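Local structure of VIN1 (Oscarella pearsei, 6BFI) at residues Val47-Ala58 / Val115-Leu123; Ala733-Ala744 / Leu756-Pro764. The protein binds actin filaments and may play a role in cell-cell adhesion, as a member of the vinculin/alpha-catenin family. One frame throughout, in Å; residues are numbered along the deposited sequence.

Contact 1: residues Val47-Ala58 / Val115-Leu123; sequences VGIAVTNLVQVA and VINGMSDLL
Met-119 meets Leu-54 at a slant, and these two, together with Leu-122, are the main contributors to this contact. The CB of Met-119 already touches Leu-54, standing 4.0 Å from CD2 of that leucine. The next atom comes closer, Met-119 CG to Leu-54 CD2 at 3.7 Å. CG is anti to the carbonyl carbon of Met-119 (chi1 -79°), and the chain then runs extended through SD before bending at chi3 (126°). The bend brings CE back to the same methyl, Leu-54 CD2, while its other neighbours lie on the preceding turn: Ala-50 O at 3.9 Å from Met-119 CE, and the CB of Ala-50 a little beyond. One methyl of Leu-54 is thus met by three carbons of the methionine, an apolar grip with no hydrogen bond across the segments.

The second branch of Leu-54 serves another partner: its CD1 packs against Leu-123 CD2 at 3.9 Å, the two side chains crossing at about a right angle. Further along, Leu-122 divides its methyls, CD1 going to Val-55 CG2 (3.8 Å) and CD2 to Ala-58 CB (4.0 Å). Toward the N-terminal ends, Val-115 CG1 meets Val-51 CG2 at 4.1 Å and also touches Val-47.

The short axes run nearly parallel, 16° apart and 10.9 Å at closest approach, as expected for helices two apart in the order of an up-and-down bundle, here helices 41-59 and 102-145 with helix 68-97 between them. Helix 68-97 receives Leu-122 on Leu-74, Ser-77 and Val-81, while helix 8-32 receives Val-115 on Val-21 and Leu-123 on Leu-10, so the contact is built into a four-helix arrangement near the N-terminus.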
ATOM      1  N   VAL A  47      29.771 -18.992  21.651  1.00 70.66           N
ATOM      2  CA  VAL A  47      28.442 -19.519  21.346  1.00 68.45           C
ATOM      3  C   VAL A  47      27.896 -20.316  22.526  1.00 71.29           C
ATOM      4  O   VAL A  47      26.724 -20.179  22.898  1.00 72.95           O
ATOM      5  CB  VAL A  47      28.483 -20.367  20.062  1.00 62.54           C
ATOM      6  CG1 VAL A  47      27.146 -21.051  19.841  1.00 61.53           C
ATOM      7  CG2 VAL A  47      28.840 -19.497  18.873  1.00 62.60           C
ATOM      8  N   GLY A  48      28.741 -21.145  23.143  1.00 70.94           N
ATOM      9  CA  GLY A  48      28.291 -21.944  24.269  1.00 73.72           C
ATOM     10  C   GLY A  48      27.905 -21.112  25.476  1.00 76.52           C
ATOM     11  O   GLY A  48      27.008 -21.491  26.232  1.00 83.19           O
ATOM     12  N   ILE A  49      28.571 -19.974  25.676  1.00 75.14           N
ATOM     13  CA  ILE A  49      28.224 -19.110  26.798  1.00 74.87           C
ATOM     14  C   ILE A  49      26.918 -18.374  26.519  1.00 72.18           C
ATOM     15  O   ILE A  49      26.083 -18.208  27.418  1.00 75.21           O
ATOM     16  CB  ILE A  49      29.382 -18.143  27.108  1.00 75.53           C
ATOM     17  CG1 ILE A  49      30.431 -18.845  27.974  1.00 76.96           C
ATOM     18  CG2 ILE A  49      28.876 -16.881  27.794  1.00 77.07           C
ATOM     19  CD1 ILE A  49      31.517 -17.926  28.492  1.00 79.64           C
ATOM     20  N   ALA A  50      26.709 -17.936  25.274  1.00 66.22           N
ATOM     21  CA  ALA A  50      25.418 -17.351  24.919  1.00 63.95           C
ATOM     22  C   ALA A  50      24.288 -18.354  25.121  1.00 65.33           C
ATOM     23  O   ALA A  50      23.231 -18.014  25.674  1.00 69.45           O
ATOM     24  CB  ALA A  50      25.443 -16.855  23.472  1.00 61.76           C
ATOM     25  N   VAL A  51      24.501 -19.602  24.692  1.00 61.27           N
ATOM     26  CA  VAL A  51      23.505 -20.649  24.904  1.00 61.87           C
ATOM     27  C   VAL A  51      23.262 -20.860  26.393  1.00 61.96           C
ATOM     28  O   VAL A  51      22.114 -20.958  26.842  1.00 65.75           O
ATOM     29  CB  VAL A  51      23.945 -21.954  24.215  1.00 62.51           C
ATOM     30  CG1 VAL A  51      23.051 -23.111  24.641  1.00 62.15           C
ATOM     31  CG2 VAL A  51      23.930 -21.788  22.700  1.00 60.05           C
ATOM     32  N   THR A  52      24.338 -20.922  27.181  1.00 65.80           N
ATOM     33  CA  THR A  52      24.202 -21.177  28.612  1.00 73.29           C
ATOM     34  C   THR A  52      23.426 -20.064  29.306  1.00 75.75           C
ATOM     35  O   THR A  52      22.588 -20.329  30.174  1.00 74.95           O
ATOM     36  CB  THR A  52      25.585 -21.343  29.247  1.00 74.66           C
ATOM     37  OG1 THR A  52      26.271 -22.431  28.615  1.00 74.35           O
ATOM     38  CG2 THR A  52      25.466 -21.626  30.739  1.00 70.51           C
ATOM     39  N   ASN A  53      23.681 -18.811  28.928  1.00 81.82           N
ATOM     40  CA  ASN A  53      23.011 -17.698  29.592  1.00 88.73           C
ATOM     41  C   ASN A  53      21.556 -17.584  29.151  1.00 86.12           C
ATOM     42  O   ASN A  53      20.686 -17.228  29.956  1.00 89.47           O
ATOM     43  CB  ASN A  53      23.768 -16.398  29.332  1.00 95.57           C
ATOM     44  CG  ASN A  53      25.124 -16.381  30.008  1.00105.23           C
ATOM     45  OD1 ASN A  53      25.282 -16.867  31.128  1.00112.39           O
ATOM     46  ND2 ASN A  53      26.116 -15.829  29.323  1.00106.53           N
ATOM     47  N   LEU A  54      21.265 -17.882  27.881  1.00 79.81           N
ATOM     48  CA  LEU A  54      19.869 -17.927  27.456  1.00 75.98           C
ATOM     49  C   LEU A  54      19.116 -19.035  28.188  1.00 76.61           C
ATOM     50  O   LEU A  54      17.965 -18.849  28.607  1.00 67.18           O
ATOM     51  CB  LEU A  54      19.788 -18.115  25.941  1.00 70.70           C
ATOM     52  CG  LEU A  54      18.425 -17.836  25.301  1.00 69.63           C
ATOM     53  CD1 LEU A  54      17.942 -16.431  25.642  1.00 66.97           C
ATOM     54  CD2 LEU A  54      18.489 -18.029  23.793  1.00 65.40           C
ATOM     55  N   VAL A  55      19.762 -20.192  28.365  1.00 71.13           N
ATOM     56  CA  VAL A  55      19.181 -21.269  29.161  1.00 73.29           C
ATOM     57  C   VAL A  55      19.007 -20.832  30.610  1.00 79.52           C
ATOM     58  O   VAL A  55      18.094 -21.295  31.302  1.00 81.39           O
ATOM     59  CB  VAL A  55      20.051 -22.540  29.041  1.00 73.23           C
ATOM     60  CG1 VAL A  55      19.670 -23.576  30.093  1.00 76.45           C
ATOM     61  CG2 VAL A  55      19.920 -23.138  27.652  1.00 70.71           C
ATOM     62  N   GLN A  56      19.858 -19.921  31.086  1.00 83.43           N
ATOM     63  CA  GLN A  56      19.733 -19.436  32.457  1.00 85.07           C
ATOM     64  C   GLN A  56      18.515 -18.530  32.604  1.00 86.03           C
ATOM     65  O   GLN A  56      17.673 -18.744  33.486  1.00 87.43           O
ATOM     66  CB  GLN A  56      21.006 -18.693  32.866  1.00 85.11           C
ATOM     67  CG  GLN A  56      21.351 -18.780  34.344  1.00 88.70           C
ATOM     68  CD  GLN A  56      21.908 -20.136  34.742  1.00 91.95           C
ATOM     69  OE1 GLN A  56      22.196 -20.978  33.890  1.00 94.03           O
ATOM     70  NE2 GLN A  56      22.065 -20.354  36.044  1.00 92.52           N
ATOM     71  N   VAL A  57      18.400 -17.513  31.743  1.00 88.86           N
ATOM     72  CA  VAL A  57      17.302 -16.563  31.885  1.00 89.44           C
ATOM     73  C   VAL A  57      15.974 -17.221  31.535  1.00 91.71           C
ATOM     74  O   VAL A  57      14.914 -16.790  32.009  1.00 97.25           O
ATOM     75  CB  VAL A  57      17.561 -15.303  31.035  1.00 87.09           C
ATOM     76  CG1 VAL A  57      18.934 -14.739  31.336  1.00 87.99           C
ATOM     77  CG2 VAL A  57      17.402 -15.603  29.555  1.00 88.19           C
ATOM     78  N   ALA A  58      15.998 -18.267  30.709  1.00 93.70           N
ATOM     79  CA  ALA A  58      14.765 -18.990  30.418  1.00 96.43           C
ATOM     80  C   ALA A  58      14.411 -19.957  31.545  1.00104.00           C
ATOM     81  O   ALA A  58      13.239 -20.075  31.924  1.00104.36           O
ATOM     82  CB  ALA A  58      14.896 -19.727  29.087  1.00 87.94           C
ATOM     83  N   VAL A 115      22.153 -24.863  17.511  1.00 55.37           N
ATOM     84  CA  VAL A 115      22.135 -23.709  18.406  1.00 55.90           C
ATOM     85  C   VAL A 115      21.208 -22.628  17.863  1.00 60.07           C
ATOM     86  O   VAL A 115      20.522 -21.939  18.629  1.00 58.44           O
ATOM     87  CB  VAL A 115      23.561 -23.178  18.644  1.00 52.47           C
ATOM     88  CG1 VAL A 115      24.386 -24.195  19.426  1.00 53.86           C
ATOM     89  CG2 VAL A 115      24.239 -22.825  17.335  1.00 68.26           C
ATOM     90  N   ILE A 116      21.155 -22.475  16.538  1.00 61.78           N
ATOM     91  CA  ILE A 116      20.266 -21.489  15.931  1.00 60.96           C
ATOM     92  C   ILE A 116      18.812 -21.899  16.129  1.00 60.84           C
ATOM     93  O   ILE A 116      18.016 -21.168  16.735  1.00 64.55           O
ATOM     94  CB  ILE A 116      20.599 -21.313  14.440  1.00 60.65           C
ATOM     95  CG1 ILE A 116      22.069 -20.932  14.260  1.00 62.32           C
ATOM     96  CG2 ILE A 116      19.700 -20.259  13.814  1.00 48.82           C
ATOM     97  CD1 ILE A 116      22.501 -20.836  12.809  1.00 58.21           C
ATOM     98  N   ASN A 117      18.443 -23.081  15.623  1.00 62.07           N
ATOM     99  CA  ASN A 117      17.067 -23.546  15.773  1.00 64.14           C
ATOM    100  C   ASN A 117      16.695 -23.696  17.244  1.00 64.67           C
ATOM    101  O   ASN A 117      15.571 -23.365  17.647  1.00 71.04           O
ATOM    102  CB  ASN A 117      16.875 -24.868  15.030  1.00 68.53           C
ATOM    103  CG  ASN A 117      16.931 -24.705  13.522  1.00 69.36           C
ATOM    104  OD1 ASN A 117      16.662 -23.626  12.993  1.00 71.81           O
ATOM    105  ND2 ASN A 117      17.275 -25.779  12.823  1.00 66.64           N
ATOM    106  N   GLY A 118      17.634 -24.172  18.063  1.00 64.53           N
ATOM    107  CA  GLY A 118      17.349 -24.381  19.474  1.00 63.77           C
ATOM    108  C   GLY A 118      17.110 -23.088  20.228  1.00 61.83           C
ATOM    109  O   GLY A 118      16.179 -22.996  21.035  1.00 61.55           O
ATOM    110  N   MET A 119      17.949 -22.076  19.992  1.00 60.78           N
ATOM    111  CA  MET A 119      17.688 -20.763  20.576  1.00 64.57           C
ATOM    112  C   MET A 119      16.345 -20.221  20.109  1.00 63.38           C
ATOM    113  O   MET A 119      15.569 -19.676  20.911  1.00 65.17           O
ATOM    114  CB  MET A 119      18.811 -19.789  20.223  1.00 67.56           C
ATOM    115  CG  MET A 119      20.061 -19.943  21.077  1.00 76.35           C
ATOM    116  SD  MET A 119      21.410 -18.870  20.542  1.00 80.02           S
ATOM    117  CE  MET A 119      21.792 -18.011  22.067  1.00 87.12           C
ATOM    118  N   SER A 120      16.044 -20.383  18.816  1.00 58.90           N
ATOM    119  CA  SER A 120      14.755 -19.940  18.296  1.00 62.88           C
ATOM    120  C   SER A 120      13.600 -20.564  19.071  1.00 65.88           C
ATOM    121  O   SER A 120      12.681 -19.863  19.505  1.00 66.90           O
ATOM    122  CB  SER A 120      14.637 -20.272  16.811  1.00 63.47           C
ATOM    123  OG  SER A 120      13.322 -20.005  16.352  1.00 54.76           O
ATOM    124  N   ASP A 121      13.629 -21.887  19.255  1.00 67.56           N
ATOM    125  CA  ASP A 121      12.547 -22.547  19.980  1.00 73.75           C
ATOM    126  C   ASP A 121      12.506 -22.102  21.437  1.00 72.14           C
ATOM    127  O   ASP A 121      11.421 -21.907  22.005  1.00 75.86           O
ATOM    128  CB  ASP A 121      12.699 -24.065  19.886  1.00 79.68           C
ATOM    129  CG  ASP A 121      12.628 -24.570  18.460  1.00 80.29           C
ATOM    130  OD1 ASP A 121      11.988 -23.902  17.622  1.00 82.85           O
ATOM    131  OD2 ASP A 121      13.208 -25.640  18.178  1.00 85.70           O
ATOM    132  N   LEU A 122      13.681 -21.934  22.053  1.00 67.38           N
ATOM    133  CA  LEU A 122      13.749 -21.494  23.443  1.00 66.63           C
ATOM    134  C   LEU A 122      13.024 -20.169  23.638  1.00 66.80           C
ATOM    135  O   LEU A 122      12.231 -20.014  24.575  1.00 68.60           O
ATOM    136  CB  LEU A 122      15.207 -21.373  23.884  1.00 66.17           C
ATOM    137  CG  LEU A 122      15.671 -22.361  24.951  1.00 68.98           C
ATOM    138  CD1 LEU A 122      17.047 -21.977  25.469  1.00 72.15           C
ATOM    139  CD2 LEU A 122      14.666 -22.416  26.084  1.00 68.28           C
ATOM    140  N   LEU A 123      13.282 -19.197  22.762  1.00 61.88           N
ATOM    141  CA  LEU A 123      12.541 -17.944  22.848  1.00 66.48           C
ATOM    142  C   LEU A 123      11.095 -18.099  22.386  1.00 66.46           C
ATOM    143  O   LEU A 123      10.228 -17.325  22.816  1.00 69.24           O
ATOM    144  CB  LEU A 123      13.252 -16.863  22.033  1.00 65.63           C
ATOM    145  CG  LEU A 123      14.663 -16.506  22.513  1.00 61.75           C
ATOM    146  CD1 LEU A 123      15.418 -15.704  21.462  1.00 58.32           C
ATOM    147  CD2 LEU A 123      14.600 -15.739  23.827  1.00 60.73           C
TER

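Contact 2: residues Ala733-Ala744 / Leu756-Pro764; sequences AQELLKLARQIA and LLQLLDRIP
Leu-760 lays its CD1 methyl over the backbone of the facing helix, with Leu-760 CD1 3.4 Å from Arg-741 N and also close to the carbonyl carbon of Ala-740. The CB of Ala-740 lies under both of its methyls, the farther being Leu-760 CD2 at 3.8 Å. CG of Leu-760 is anti to its own carbonyl carbon (chi1 -73°), which directs the branch across to the 740-741 turn. An alanine at Leu-760 lacks both methyls, and the gap this opens would probably leave Ala-740 CB and the Arg-741 backbone uncovered on this side.

This is an antiparallel helical hairpin within the vinculin-family fold: the axes of 733-744 and 756-760 make 162° and approach to 10.2 Å, and a type I turn from Leu-760 to Ile-763 leads into helix 763-778. Beside that turn, Leu-737 CD1 sits 3.3 Å from Leu-760 O and also packs on CD of Pro-764, the leucine and proline side chains crossing at about a right angle. Ile-763 CG2 meets Ala-733 CB at 3.9 Å.

At the other end Ala-744 CB is shared by two leucines, being 3.7 Å from Leu-756 CD2 and equally near CD2 of Leu-757. Leu-756 also touches Ser-814 of helix 786-817, and Leu-736 and Ile-743 turn to helix 690-710, through Val-695 and Leu-691 respectively.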
ATOM      1  N   ALA A 733      22.817  -4.732  -0.375  1.00 69.56           N
ATOM      2  CA  ALA A 733      21.510  -4.178  -0.035  1.00 73.36           C
ATOM      3  C   ALA A 733      21.636  -2.953   0.861  1.00 77.94           C
ATOM      4  O   ALA A 733      20.836  -2.018   0.743  1.00 79.93           O
ATOM      5  CB  ALA A 733      20.647  -5.243   0.639  1.00 69.65           C
ATOM      6  N   GLN A 734      22.628  -2.938   1.755  1.00 83.34           N
ATOM      7  CA  GLN A 734      22.882  -1.744   2.555  1.00 89.41           C
ATOM      8  C   GLN A 734      23.217  -0.555   1.663  1.00 90.37           C
ATOM      9  O   GLN A 734      22.611   0.519   1.781  1.00 96.83           O
ATOM     10  CB  GLN A 734      24.017  -1.998   3.548  1.00 97.96           C
ATOM     11  CG  GLN A 734      23.738  -3.086   4.572  1.00103.58           C
ATOM     12  CD  GLN A 734      24.877  -3.248   5.565  1.00111.24           C
ATOM     13  OE1 GLN A 734      25.850  -2.492   5.542  1.00115.47           O
ATOM     14  NE2 GLN A 734      24.762  -4.239   6.441  1.00111.91           N
ATOM     15  N   GLU A 735      24.183  -0.733   0.756  1.00 87.95           N
ATOM     16  CA  GLU A 735      24.564   0.364  -0.131  1.00 83.92           C
ATOM     17  C   GLU A 735      23.394   0.807  -1.002  1.00 79.42           C
ATOM     18  O   GLU A 735      23.203   2.008  -1.238  1.00 79.37           O
ATOM     19  CB  GLU A 735      25.758  -0.052  -0.990  1.00 81.93           C
ATOM     20  CG  GLU A 735      27.056  -0.178  -0.210  1.00 83.05           C
ATOM     21  CD  GLU A 735      28.160  -0.836  -1.011  1.00 84.26           C
ATOM     22  OE1 GLU A 735      27.845  -1.586  -1.957  1.00 80.28           O
ATOM     23  OE2 GLU A 735      29.346  -0.604  -0.692  1.00 89.73           O
ATOM     24  N   LEU A 736      22.592  -0.149  -1.479  1.00 78.10           N
ATOM     25  CA  LEU A 736      21.412   0.195  -2.266  1.00 79.12           C
ATOM     26  C   LEU A 736      20.434   1.033  -1.454  1.00 81.31           C
ATOM     27  O   LEU A 736      19.845   1.990  -1.971  1.00 82.77           O
ATOM     28  CB  LEU A 736      20.729  -1.074  -2.775  1.00 75.68           C
ATOM     29  CG  LEU A 736      19.399  -0.858  -3.501  1.00 74.67           C
ATOM     30  CD1 LEU A 736      19.624  -0.185  -4.848  1.00 76.27           C
ATOM     31  CD2 LEU A 736      18.640  -2.167  -3.665  1.00 73.46           C
ATOM     32  N   LEU A 737      20.245   0.689  -0.178  1.00 85.99           N
ATOM     33  CA  LEU A 737      19.353   1.479   0.664  1.00 90.88           C
ATOM     34  C   LEU A 737      19.901   2.884   0.874  1.00 97.24           C
ATOM     35  O   LEU A 737      19.138   3.857   0.893  1.00105.64           O
ATOM     36  CB  LEU A 737      19.130   0.775   2.003  1.00 93.41           C
ATOM     37  CG  LEU A 737      17.896   1.187   2.814  1.00 98.33           C
ATOM     38  CD1 LEU A 737      17.450   0.035   3.688  1.00100.88           C
ATOM     39  CD2 LEU A 737      18.158   2.421   3.670  1.00100.59           C
ATOM     40  N   LYS A 738      21.222   3.014   1.026  1.00 99.43           N
ATOM     41  CA  LYS A 738      21.812   4.341   1.182  1.00101.58           C
ATOM     42  C   LYS A 738      21.583   5.195  -0.061  1.00 99.94           C
ATOM     43  O   LYS A 738      21.081   6.323   0.031  1.00101.94           O
ATOM     44  CB  LYS A 738      23.305   4.224   1.490  1.00104.10           C
ATOM     45  CG  LYS A 738      23.617   3.922   2.948  1.00106.17           C
ATOM     46  CD  LYS A 738      25.115   3.954   3.212  1.00110.57           C
ATOM     47  CE  LYS A 738      25.420   3.775   4.692  1.00111.61           C
ATOM     48  NZ  LYS A 738      26.884   3.793   4.964  1.00114.74           N
ATOM     49  N   LEU A 739      21.933   4.667  -1.236  1.00 96.36           N
ATOM     50  CA  LEU A 739      21.812   5.451  -2.462  1.00 95.25           C
ATOM     51  C   LEU A 739      20.356   5.783  -2.769  1.00 91.42           C
ATOM     52  O   LEU A 739      20.010   6.943  -3.030  1.00 96.69           O
ATOM     53  CB  LEU A 739      22.450   4.700  -3.631  1.00 98.46           C
ATOM     54  CG  LEU A 739      22.357   5.398  -4.989  1.00102.50           C
ATOM     55  CD1 LEU A 739      22.973   6.787  -4.917  1.00107.99           C
ATOM     56  CD2 LEU A 739      23.033   4.565  -6.064  1.00101.91           C
ATOM     57  N   ALA A 740      19.484   4.771  -2.745  1.00 88.73           N
ATOM     58  CA  ALA A 740      18.072   5.014  -3.024  1.00 86.29           C
ATOM     59  C   ALA A 740      17.453   5.955  -2.000  1.00 87.08           C
ATOM     60  O   ALA A 740      16.521   6.699  -2.325  1.00 88.87           O
ATOM     61  CB  ALA A 740      17.311   3.690  -3.069  1.00 79.26           C
ATOM     62  N   ARG A 741      17.958   5.943  -0.764  1.00 91.03           N
ATOM     63  CA  ARG A 741      17.512   6.927   0.216  1.00 95.37           C
ATOM     64  C   ARG A 741      17.979   8.326  -0.164  1.00 96.38           C
ATOM     65  O   ARG A 741      17.248   9.305   0.031  1.00 99.57           O
ATOM     66  CB  ARG A 741      18.010   6.545   1.609  1.00102.82           C
ATOM     67  CG  ARG A 741      17.627   7.534   2.695  1.00112.68           C
ATOM     68  CD  ARG A 741      17.625   6.880   4.065  1.00118.46           C
ATOM     69  NE  ARG A 741      17.283   7.831   5.118  1.00125.60           N
ATOM     70  CZ  ARG A 741      16.944   7.483   6.354  1.00128.59           C
ATOM     71  NH1 ARG A 741      16.894   6.203   6.693  1.00127.87           N
ATOM     72  NH2 ARG A 741      16.650   8.415   7.250  1.00131.35           N
ATOM     73  N   GLN A 742      19.192   8.442  -0.714  1.00 93.54           N
ATOM     74  CA  GLN A 742      19.643   9.734  -1.224  1.00 93.59           C
ATOM     75  C   GLN A 742      18.770  10.211  -2.377  1.00 91.48           C
ATOM     76  O   GLN A 742      18.576  11.420  -2.550  1.00 93.49           O
ATOM     77  CB  GLN A 742      21.102   9.651  -1.672  1.00 95.83           C
ATOM     78  CG  GLN A 742      22.085   9.325  -0.563  1.00 97.76           C
ATOM     79  CD  GLN A 742      23.511   9.225  -1.067  1.00100.59           C
ATOM     80  OE1 GLN A 742      23.816   9.640  -2.187  1.00102.70           O
ATOM     81  NE2 GLN A 742      24.393   8.668  -0.246  1.00100.92           N
ATOM     82  N   ILE A 743      18.244   9.283  -3.179  1.00 86.14           N
ATOM     83  CA  ILE A 743      17.340   9.663  -4.259  1.00 81.10           C
ATOM     84  C   ILE A 743      15.996  10.112  -3.698  1.00 83.25           C
ATOM     85  O   ILE A 743      15.423  11.113  -4.147  1.00 87.68           O
ATOM     86  CB  ILE A 743      17.185   8.497  -5.251  1.00 73.54           C
ATOM     87  CG1 ILE A 743      18.483   8.307  -6.037  1.00 75.86           C
ATOM     88  CG2 ILE A 743      16.007   8.731  -6.186  1.00 70.22           C
ATOM     89  CD1 ILE A 743      18.751   6.880  -6.430  1.00 73.74           C
ATOM     90  N   ALA A 744      15.474   9.387  -2.707  1.00 82.43           N
ATOM     91  CA  ALA A 744      14.195   9.762  -2.113  1.00 81.35           C
ATOM     92  C   ALA A 744      14.278  11.101  -1.394  1.00 87.88           C
ATOM     93  O   ALA A 744      13.297  11.851  -1.366  1.00 93.96           O
ATOM     94  CB  ALA A 744      13.722   8.672  -1.151  1.00 76.69           C
ATOM     95  N   LEU A 756       8.884   5.129  -2.829  1.00 67.26           N
ATOM     96  CA  LEU A 756      10.218   4.546  -2.727  1.00 65.78           C
ATOM     97  C   LEU A 756      10.571   4.190  -1.286  1.00 67.94           C
ATOM     98  O   LEU A 756      11.209   3.157  -1.036  1.00 68.12           O
ATOM     99  CB  LEU A 756      11.255   5.509  -3.309  1.00 64.05           C
ATOM    100  CG  LEU A 756      12.718   5.065  -3.272  1.00 62.89           C
ATOM    101  CD1 LEU A 756      12.913   3.760  -4.037  1.00 60.75           C
ATOM    102  CD2 LEU A 756      13.621   6.156  -3.827  1.00 64.24           C
ATOM    103  N   LEU A 757      10.165   5.026  -0.324  1.00 68.38           N
ATOM    104  CA  LEU A 757      10.515   4.757   1.068  1.00 69.39           C
ATOM    105  C   LEU A 757       9.787   3.529   1.603  1.00 73.41           C
ATOM    106  O   LEU A 757      10.354   2.765   2.397  1.00 75.16           O
ATOM    107  CB  LEU A 757      10.218   5.980   1.933  1.00 68.36           C
ATOM    108  CG  LEU A 757      11.212   7.130   1.759  1.00 70.38           C
ATOM    109  CD1 LEU A 757      11.025   8.175   2.844  1.00 71.95           C
ATOM    110  CD2 LEU A 757      12.638   6.605   1.755  1.00 71.56           C
ATOM    111  N   GLN A 758       8.534   3.320   1.184  1.00 75.27           N
ATOM    112  CA  GLN A 758       7.807   2.120   1.594  1.00 75.75           C
ATOM    113  C   GLN A 758       8.563   0.858   1.200  1.00 73.74           C
ATOM    114  O   GLN A 758       8.554  -0.137   1.935  1.00 71.85           O
ATOM    115  CB  GLN A 758       6.410   2.112   0.975  1.00 80.76           C
ATOM    116  CG  GLN A 758       5.448   3.123   1.570  1.00 90.63           C
ATOM    117  CD  GLN A 758       4.072   3.052   0.937  1.00 96.76           C
ATOM    118  OE1 GLN A 758       3.846   2.280   0.004  1.00101.42           O
ATOM    119  NE2 GLN A 758       3.145   3.856   1.443  1.00102.00           N
ATOM    120  N   LEU A 759       9.223   0.880   0.041  1.00 69.61           N
ATOM    121  CA  LEU A 759      10.004  -0.272  -0.395  1.00 62.86           C
ATOM    122  C   LEU A 759      11.343  -0.345   0.328  1.00 58.84           C
ATOM    123  O   LEU A 759      11.803  -1.440   0.672  1.00 56.72           O
ATOM    124  CB  LEU A 759      10.213  -0.219  -1.908  1.00 60.78           C
ATOM    125  CG  LEU A 759       8.937  -0.170  -2.751  1.00 59.89           C
ATOM    126  CD1 LEU A 759       9.275   0.060  -4.213  1.00 58.11           C
ATOM    127  CD2 LEU A 759       8.128  -1.445  -2.576  1.00 59.02           C
ATOM    128  N   LEU A 760      11.978   0.804   0.576  1.00 61.26           N
ATOM    129  CA  LEU A 760      13.270   0.790   1.254  1.00 65.44           C
ATOM    130  C   LEU A 760      13.174   0.374   2.718  1.00 70.47           C
ATOM    131  O   LEU A 760      14.163  -0.118   3.270  1.00 69.08           O
ATOM    132  CB  LEU A 760      13.933   2.167   1.171  1.00 68.34           C
ATOM    133  CG  LEU A 760      14.521   2.621  -0.164  1.00 71.28           C
ATOM    134  CD1 LEU A 760      15.519   3.743   0.075  1.00 75.22           C
ATOM    135  CD2 LEU A 760      15.175   1.465  -0.906  1.00 71.13           C
ATOM    136  N   ASP A 761      12.017   0.554   3.360  1.00 76.73           N
ATOM    137  CA  ASP A 761      11.941   0.358   4.804  1.00 80.12           C
ATOM    138  C   ASP A 761      11.992  -1.108   5.217  1.00 76.02           C
ATOM    139  O   ASP A 761      12.325  -1.395   6.371  1.00 74.07           O
ATOM    140  CB  ASP A 761      10.676   1.010   5.363  1.00 89.90           C
ATOM    141  CG  ASP A 761      10.820   2.514   5.520  1.00 98.74           C
ATOM    142  OD1 ASP A 761      11.958   2.979   5.744  1.00102.16           O
ATOM    143  OD2 ASP A 761       9.800   3.229   5.420  1.00101.89           O
ATOM    144  N   ARG A 762      11.675  -2.042   4.321  1.00 73.27           N
ATOM    145  CA  ARG A 762      11.686  -3.456   4.675  1.00 72.44           C
ATOM    146  C   ARG A 762      12.936  -4.189   4.199  1.00 70.06           C
ATOM    147  O   ARG A 762      13.091  -5.375   4.503  1.00 66.29           O
ATOM    148  CB  ARG A 762      10.427  -4.149   4.134  1.00 71.69           C
ATOM    149  CG  ARG A 762      10.243  -4.104   2.626  1.00 75.07           C
ATOM    150  CD  ARG A 762       8.917  -4.758   2.240  1.00 79.28           C
ATOM    151  NE  ARG A 762       8.788  -4.988   0.803  1.00 81.32           N
ATOM    152  CZ  ARG A 762       8.092  -4.213  -0.024  1.00 84.96           C
ATOM    153  NH1 ARG A 762       7.450  -3.148   0.440  1.00 87.30           N
ATOM    154  NH2 ARG A 762       8.033  -4.507  -1.317  1.00 83.61           N
ATOM    155  N   ILE A 763      13.840  -3.511   3.485  1.00 68.06           N
ATOM    156  CA  ILE A 763      15.055  -4.173   2.998  1.00 65.04           C
ATOM    157  C   ILE A 763      15.954  -4.667   4.130  1.00 63.91           C
ATOM    158  O   ILE A 763      16.412  -5.821   4.064  1.00 57.98           O
ATOM    159  CB  ILE A 763      15.799  -3.254   2.016  1.00 62.83           C
ATOM    160  CG1 ILE A 763      14.968  -3.045   0.747  1.00 62.85           C
ATOM    161  CG2 ILE A 763      17.162  -3.834   1.663  1.00 59.27           C
ATOM    162  CD1 ILE A 763      15.677  -2.249  -0.322  1.00 61.81           C
ATOM    163  N   PRO A 764      16.256  -3.875   5.173  1.00 67.01           N
ATOM    164  CA  PRO A 764      17.222  -4.360   6.179  1.00 69.32           C
ATOM    165  C   PRO A 764      16.810  -5.659   6.853  1.00 70.03           C
ATOM    166  O   PRO A 764      17.648  -6.557   7.020  1.00 78.66           O
ATOM    167  CB  PRO A 764      17.297  -3.196   7.179  1.00 70.40           C
ATOM    168  CG  PRO A 764      16.043  -2.426   6.969  1.00 66.67           C
ATOM    169  CD  PRO A 764      15.778  -2.522   5.507  1.00 64.37           C
TER

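How the contacts relate
Contact 1 closes along the chain before contact 2 opens, and their centres lie 33 Å apart, with about 15 Å between nearest atoms and no touch. The two share no helix: the first joins helices 41-59 and 102-145 near the N-terminus, the second joins helix 718-745 to helices 750-760 and 763-778 near the other end of the sequence. Helix 763-778 nevertheless bridges the gap, because it starts within contact 2 and farther on, at Thr-775 and Val-776, touches Ile-116 from the 115-123 segment. Helices remote in sequence are therefore neighbours in space, consistent with a folded-back arrangement of the vinculin-family chain.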